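Local coordinates for De Novo Protein OR329 (Artificial gene, PDB 4HXT) that is a computationally designed armadillo-repeat protein of stacked helices, probably meant as a building block for self-assembling oligomers, at residues 68-73 with 106-111. Sequence-based numbering, arbitrary orientation.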
loop_
_atom_site.group_PDB
_atom_site.type_symbol
_atom_site.label_atom_id
_atom_site.label_comp_id
_atom_site.label_asym_id
_atom_site.label_seq_id
_atom_site.Cartn_x
_atom_site.Cartn_y
_atom_site.Cartn_z
ATOM N N LEU A 68 -6.846 20.441 11.474
ATOM C CA LEU A 68 -6.844 19.013 11.175
ATOM C C LEU A 68 -5.878 18.681 10.042
ATOM O O LEU A 68 -5.237 17.628 10.050
ATOM C CB LEU A 68 -8.264 18.548 10.829
ATOM C CG LEU A 68 -9.205 18.427 12.034
ATOM C CD1 LEU A 68 -10.652 18.255 11.572
ATOM C CD2 LEU A 68 -8.765 17.238 12.895
ATOM N N ALA A 69 -5.772 19.582 9.069
ATOM C CA ALA A 69 -4.866 19.382 7.946
ATOM C C ALA A 69 -3.429 19.382 8.457
ATOM O O ALA A 69 -2.595 18.610 7.983
ATOM C CB ALA A 69 -5.055 20.485 6.909
ATOM N N ASN A 70 -3.144 20.252 9.424
ATOM C CA ASN A 70 -1.804 20.331 9.996
ATOM C C ASN A 70 -1.536 19.077 10.814
ATOM O O ASN A 70 -0.424 18.549 10.817
ATOM C CB ASN A 70 -1.670 21.576 10.871
ATOM C CG ASN A 70 -1.532 22.841 10.054
ATOM O OD1 ASN A 70 -1.711 22.826 8.836
ATOM N ND2 ASN A 70 -1.215 23.946 10.718
ATOM N N ILE A 71 -2.566 18.608 11.510
ATOM C CA ILE A 71 -2.466 17.401 12.319
ATOM C C ILE A 71 -2.222 16.201 11.402
ATOM O O ILE A 71 -1.379 15.345 11.686
ATOM C CB ILE A 71 -3.781 17.174 13.121
ATOM C CG1 ILE A 71 -3.882 18.208 14.249
ATOM C CG2 ILE A 71 -3.840 15.754 13.665
ATOM C CD1 ILE A 71 -5.216 18.203 14.982
ATOM N N ALA A 72 -2.961 16.159 10.295
ATOM C CA ALA A 72 -2.855 15.065 9.335
ATOM C C ALA A 72 -1.493 14.982 8.650
ATOM O O ALA A 72 -1.183 13.986 8.003
ATOM C CB ALA A 72 -3.962 15.182 8.289
ATOM N N SER A 73 -0.681 16.025 8.783
ATOM C CA SER A 73 0.643 16.013 8.170
ATOM C C SER A 73 1.645 15.381 9.135
ATOM O O SER A 73 2.840 15.317 8.849
ATOM C CB SER A 73 1.089 17.436 7.812
ATOM O OG SER A 73 1.358 18.203 8.972
ATOM N N ALA A 106 -10.139 21.820 3.495
ATOM C CA ALA A 106 -10.688 20.471 3.491
ATOM C C ALA A 106 -9.894 19.598 2.530
ATOM O O ALA A 106 -9.571 18.452 2.846
ATOM C CB ALA A 106 -12.161 20.500 3.085
ATOM N N ALA A 107 -9.575 20.144 1.356
ATOM C CA ALA A 107 -8.815 19.396 0.362
ATOM C C ALA A 107 -7.384 19.158 0.838
ATOM O O ALA A 107 -6.824 18.078 0.633
ATOM C CB ALA A 107 -8.811 20.139 -0.981
ATOM N N ARG A 108 -6.790 20.166 1.469
ATOM C CA ARG A 108 -5.430 20.030 1.972
ATOM C C ARG A 108 -5.382 18.958 3.061
ATOM O O ARG A 108 -4.429 18.182 3.133
ATOM C CB ARG A 108 -4.924 21.363 2.532
ATOM C CG ARG A 108 -3.480 21.305 3.017
ATOM C CD ARG A 108 -2.917 22.691 3.292
ATOM N NE ARG A 108 -3.452 23.303 4.504
ATOM C CZ ARG A 108 -2.994 23.073 5.732
ATOM N NH1 ARG A 108 -1.981 22.238 5.927
ATOM N NH2 ARG A 108 -3.549 23.686 6.768
ATOM N N ALA A 109 -6.410 18.907 3.905
ATOM C CA ALA A 109 -6.449 17.904 4.968
ATOM C C ALA A 109 -6.550 16.506 4.362
ATOM O O ALA A 109 -5.865 15.579 4.793
ATOM C CB ALA A 109 -7.634 18.156 5.894
ATOM N N LEU A 110 -7.414 16.362 3.361
ATOM C CA LEU A 110 -7.595 15.077 2.707
ATOM C C LEU A 110 -6.312 14.674 1.984
ATOM O O LEU A 110 -5.933 13.502 1.983
ATOM C CB LEU A 110 -8.781 15.146 1.741
ATOM C CG LEU A 110 -10.136 15.142 2.453
ATOM C CD1 LEU A 110 -11.263 15.363 1.456
ATOM C CD2 LEU A 110 -10.318 13.811 3.168
ATOM N N ALA A 111 -5.636 15.651 1.386
ATOM C CA ALA A 111 -4.383 15.374 0.692
ATOM C C ALA A 111 -3.357 14.830 1.693
ATOM O O ALA A 111 -2.655 13.860 1.405
ATOM C CB ALA A 111 -3.847 16.645 0.023
#
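Ala-69 and Ala-109 meet where the long helices of two successive armadillo repeats, 58-71 and 100-113, lie side by side. The helices come very close here: the CA atoms of Ala-69 and Ala-109 are 3.7 Å apart, and their CB atoms 3.6 Å. The small side chains let the two backbones come into van der Waals contact. Ala-72 CB faces the carbonyl O of Ala-109 more loosely, at 4.0 Å.

Arg-108 closes one flank of this alanine seam. Its CG is anti to the backbone N (chi1 -177°), and the chain bends at chi3 to bring the guanidinium over Ala-69. The methyl of Ala-69 sits over the centre of one guanidinium face, with CB 3.5 Å from Arg-108 CZ. The end of the group grips a single oxygen. Arg-108 NH1 and NH2 both donate to Asn-70 OD1, at 3.0 and 2.9 Å, and that oxygen lies close to the guanidinium plane. The amide plane is turned 60° from it. An alanine in place of Arg-108 would probably leave Asn-70 OD1 without either of these two donors and uncover the Ala-69 methyl.

Asn-70 ND2 bonds to Ala-27 O in helix 16-30, on the N-terminal side of the stack, while Arg-108 NH2 forms a salt bridge with Glu-105. Asn-112 ND2 bonds to Ala-69 O, a further tie between the two helices. Helix 142-155 packs against Arg-108 from the next repeat.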